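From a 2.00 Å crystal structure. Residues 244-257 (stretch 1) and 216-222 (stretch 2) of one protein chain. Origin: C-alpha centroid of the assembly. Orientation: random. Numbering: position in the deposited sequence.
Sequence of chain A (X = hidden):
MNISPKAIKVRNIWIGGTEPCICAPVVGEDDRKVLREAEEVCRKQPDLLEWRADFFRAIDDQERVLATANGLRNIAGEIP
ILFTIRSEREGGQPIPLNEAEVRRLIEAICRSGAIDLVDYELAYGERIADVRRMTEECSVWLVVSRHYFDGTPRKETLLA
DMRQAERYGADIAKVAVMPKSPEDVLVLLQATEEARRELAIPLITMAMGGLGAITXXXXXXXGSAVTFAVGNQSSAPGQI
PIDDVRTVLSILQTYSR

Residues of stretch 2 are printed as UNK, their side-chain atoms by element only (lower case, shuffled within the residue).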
# COMPACT_ATOMS: atom_id res chain seq x y z
N ASP A 244 0.26 4.28 14.71
CA ASP A 244 0.19 3.18 13.76
C ASP A 244 0.72 3.62 12.39
O ASP A 244 1.33 2.84 11.67
CB ASP A 244 -1.24 2.64 13.67
CG ASP A 244 -1.71 2.02 15.00
OD1 ASP A 244 -0.96 1.21 15.58
OD2 ASP A 244 -2.82 2.33 15.46
N VAL A 245 0.50 4.88 12.03
CA VAL A 245 1.01 5.39 10.76
C VAL A 245 2.54 5.33 10.77
O VAL A 245 3.16 4.86 9.81
CB VAL A 245 0.54 6.84 10.52
CG1 VAL A 245 1.21 7.40 9.29
CG2 VAL A 245 -0.97 6.85 10.30
N ARG A 246 3.14 5.79 11.87
CA ARG A 246 4.60 5.78 12.05
C ARG A 246 5.16 4.36 11.95
O ARG A 246 6.19 4.13 11.31
CB ARG A 246 5.00 6.36 13.42
CG ARG A 246 4.67 7.83 13.64
CD ARG A 246 4.99 8.22 15.09
NE ARG A 246 4.74 9.63 15.39
CZ ARG A 246 5.32 10.63 14.74
NH1 ARG A 246 6.16 10.37 13.74
NH2 ARG A 246 5.07 11.89 15.09
N THR A 247 4.49 3.42 12.59
CA THR A 247 4.92 2.02 12.57
C THR A 247 5.07 1.53 11.13
O THR A 247 6.12 1.02 10.73
CB THR A 247 3.88 1.12 13.28
OG1 THR A 247 3.81 1.47 14.67
CG2 THR A 247 4.23 -0.36 13.14
N VAL A 248 4.01 1.70 10.34
CA VAL A 248 4.02 1.25 8.95
C VAL A 248 5.01 2.01 8.08
O VAL A 248 5.73 1.42 7.25
CB VAL A 248 2.58 1.36 8.34
CG1 VAL A 248 2.59 1.01 6.89
CG2 VAL A 248 1.64 0.44 9.13
N LEU A 249 5.06 3.33 8.25
CA LEU A 249 5.98 4.12 7.45
C LEU A 249 7.40 3.67 7.62
O LEU A 249 8.15 3.60 6.66
CB LEU A 249 5.89 5.61 7.80
CG LEU A 249 4.59 6.32 7.41
CD1 LEU A 249 4.71 7.80 7.81
CD2 LEU A 249 4.36 6.18 5.91
N SER A 250 7.79 3.40 8.87
CA SER A 250 9.16 2.98 9.15
C SER A 250 9.48 1.66 8.46
O SER A 250 10.54 1.51 7.84
CB SER A 250 9.37 2.87 10.66
OG SER A 250 9.20 4.15 11.26
N ILE A 251 8.56 0.71 8.53
CA ILE A 251 8.76 -0.58 7.90
C ILE A 251 8.78 -0.39 6.38
O ILE A 251 9.70 -0.81 5.70
CB ILE A 251 7.64 -1.55 8.30
CG1 ILE A 251 7.77 -1.84 9.79
CG2 ILE A 251 7.70 -2.82 7.44
CD1 ILE A 251 6.60 -2.55 10.39
N LEU A 252 7.76 0.28 5.87
CA LEU A 252 7.67 0.52 4.44
C LEU A 252 8.92 1.24 3.94
O LEU A 252 9.43 0.91 2.88
CB LEU A 252 6.42 1.34 4.13
CG LEU A 252 5.89 1.35 2.70
CD1 LEU A 252 5.72 -0.09 2.18
CD2 LEU A 252 4.56 2.11 2.68
N GLN A 253 9.42 2.19 4.73
CA GLN A 253 10.59 2.95 4.33
C GLN A 253 11.89 2.18 4.29
O GLN A 253 12.68 2.33 3.35
CB GLN A 253 10.75 4.19 5.22
CG GLN A 253 9.79 5.29 4.83
CD GLN A 253 10.10 6.60 5.50
OE1 GLN A 253 9.81 6.80 6.68
NE2 GLN A 253 10.70 7.51 4.75
N THR A 254 12.14 1.34 5.29
CA THR A 254 13.37 0.58 5.29
C THR A 254 13.36 -0.41 4.13
O THR A 254 14.34 -0.53 3.40
CB THR A 254 13.57 -0.20 6.60
OG1 THR A 254 12.71 -1.34 6.62
CG2 THR A 254 13.23 0.68 7.78
N TYR A 255 12.23 -1.07 3.92
CA TYR A 255 12.11 -2.06 2.86
C TYR A 255 11.86 -1.61 1.42
O TYR A 255 12.05 -2.38 0.50
CB TYR A 255 11.05 -3.08 3.29
CG TYR A 255 11.50 -3.88 4.49
CD1 TYR A 255 12.56 -4.77 4.38
CD2 TYR A 255 10.94 -3.67 5.74
CE1 TYR A 255 13.05 -5.44 5.49
CE2 TYR A 255 11.42 -4.34 6.86
CZ TYR A 255 12.48 -5.22 6.73
OH TYR A 255 12.95 -5.89 7.83
N SER A 256 11.42 -0.37 1.22
CA SER A 256 11.15 0.12 -0.14
C SER A 256 12.43 0.59 -0.81
O SER A 256 12.47 0.81 -2.02
CB SER A 256 10.14 1.28 -0.12
OG SER A 256 8.85 0.82 0.23
N ARG A 257 13.47 0.75 -0.00
CA ARG A 257 14.76 1.21 -0.51
C ARG A 257 15.91 0.79 0.40
O ARG A 257 16.98 0.42 -0.14
CB ARG A 257 14.76 2.73 -0.68
CG ARG A 257 16.09 3.31 -1.14
CD ARG A 257 16.59 2.65 -2.43
NE ARG A 257 17.89 3.18 -2.81
CZ ARG A 257 18.08 4.39 -3.33
NH1 ARG A 257 17.03 5.19 -3.55
NH2 ARG A 257 19.31 4.81 -3.61
OXT ARG A 257 15.74 0.84 1.64
N UNK A 216 -3.15 6.37 2.82
CA UNK A 216 -2.59 7.22 3.87
C UNK A 216 -1.24 6.67 4.33
O UNK A 216 -0.42 7.39 4.89
c UNK A 216 -4.95 7.81 4.70
c UNK A 216 -3.57 7.29 5.07
n UNK A 216 -8.59 10.27 5.18
c UNK A 216 -7.36 9.84 5.40
c UNK A 216 -5.83 7.97 5.95
n UNK A 216 -6.36 10.70 5.37
n UNK A 216 -7.14 8.55 5.67
N UNK A 217 -1.00 5.39 4.08
CA UNK A 217 0.24 4.76 4.52
C UNK A 217 1.26 4.59 3.39
O UNK A 217 2.45 4.48 3.66
c UNK A 217 -0.06 3.38 5.13
c UNK A 217 -0.44 3.90 7.56
c UNK A 217 -1.04 3.26 6.31
c UNK A 217 -1.36 1.81 6.55
N UNK A 218 0.78 4.57 2.15
CA UNK A 218 1.67 4.35 1.01
C UNK A 218 1.57 5.37 -0.12
O UNK A 218 2.24 5.24 -1.13
c UNK A 218 1.43 2.95 0.45
N UNK A 219 0.72 6.37 0.04
CA UNK A 219 0.60 7.36 -1.02
C UNK A 219 1.90 8.07 -1.32
O UNK A 219 2.13 8.48 -2.46
N UNK A 220 2.76 8.22 -0.32
CA UNK A 220 4.04 8.89 -0.52
C UNK A 220 4.91 8.20 -1.56
O UNK A 220 5.81 8.82 -2.11
c UNK A 220 4.31 6.89 2.18
c UNK A 220 6.38 6.98 1.35
c UNK A 220 7.61 7.26 0.73
c UNK A 220 8.64 6.32 0.84
c UNK A 220 4.81 9.00 0.81
c UNK A 220 5.14 7.68 1.44
c UNK A 220 8.45 5.11 1.55
c UNK A 220 6.23 5.76 2.05
n UNK A 220 4.95 5.74 2.55
c UNK A 220 7.26 4.82 2.16
N UNK A 221 4.64 6.93 -1.84
CA UNK A 221 5.41 6.17 -2.84
C UNK A 221 5.01 6.61 -4.27
O UNK A 221 5.70 6.31 -5.25
c UNK A 221 5.74 3.99 -1.43
c UNK A 221 5.14 4.66 -2.68
c UNK A 221 5.08 2.63 -1.19
c UNK A 221 7.24 3.81 -1.60
N UNK A 222 3.89 7.30 -4.36
CA UNK A 222 3.36 7.74 -5.65
C UNK A 222 3.29 9.25 -5.76
O UNK A 222 2.74 9.77 -6.72
c UNK A 222 2.60 3.50 -6.79
c UNK A 222 1.74 3.59 -4.53
c UNK A 222 1.98 5.63 -5.81
c UNK A 222 1.61 4.96 -4.64
c UNK A 222 1.97 7.12 -5.87
c UNK A 222 2.24 2.84 -5.61
c UNK A 222 2.46 4.88 -6.89

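Position 216 carries seven side-chain atoms. Three carbons run in line to a nitrogen, and that nitrogen joins a carbon bearing two more nitrogens. This is a guanidinium group. The CA-to-CB bond points sideways, and the end of the chain leads away from stretch 1. The CB of 216 stays 5.9 Å from V245 CG2, and the position makes no contact here. The residue is R216. Its NH2 is hydrogen-bonded elsewhere in the structure.

Position 217 has four carbons, forked at the second. No heteroatom is present, and the fork lies one carbon beyond CB. One branch end lies 3.8 Å from V245 CA. The CB of 217 lies 4.0 Å from V248 CG1. This is leucine, L217. Its CD2 is the atom near V245 CA, and it also sits 4.1 Å from V245 CG2. The chi angles are m and t. The CA-to-CB bond points sideways, but the end of the side chain comes nearer to the helix of stretch 1.

Position 218 has a single side-chain carbon. That carbon, CB, lies 3.9 Å from L252 CD2. One carbon and nothing more means A218. Its covered area is small.

Position 219 has no side-chain atoms. Its backbone does not touch stretch 1. It is G219, and it begins a short 3-10 segment.

Position 220 has ten side-chain atoms: one carbon, then fused five- and six-membered rings holding eight carbons and one nitrogen. The ring nitrogen lies 3.4 Å from L249 CD2, and a carbon of the six-membered ring lies 3.5 Å from Q253 CG. An indole of this kind means tryptophan, and the residue is W220, with chi1 p. The nitrogen is NE1 and the ring carbon is CH2. L249, L252 and Q253 all meet the ring obliquely. Within its own stretch, W220 NE1 donates a weak hydrogen bond to L217 O at 3.0 Å, with an angle of 133°.

Position 221 again has four carbons, forked at the second. The CA-to-CB bond points toward stretch 1. One branch end lies 3.9 Å from L252 CD2 and the other 3.9 Å from S256 OG. The residue is L221; CD1 faces L252 and CD2 faces S256.

Position 222 has one carbon followed by a ring of six carbons, with no oxygen. Its side chain does not reach stretch 1. It is F222. Its backbone N donates to G219 O at 2.8 Å.

The contact is packing without hydrogen bonds across it. It buries 444 Å² in all. V245, V248, L249, L252, Q253 and S256 present one side of a helix. L252 is central: its CD2 reaches L217 O at 3.3 Å, and it also touches A218, W220 and L221. L249 CD2 comes within 3.4 Å of L217 O as well. The polar groups of Q253 and S256 find partners within their own stretch or beyond: S256 OG donates to L252 O at 2.7 Å, and Q253 NE2 is bonded elsewhere in the structure.

Stretch 2 216-222: RLAGWLF
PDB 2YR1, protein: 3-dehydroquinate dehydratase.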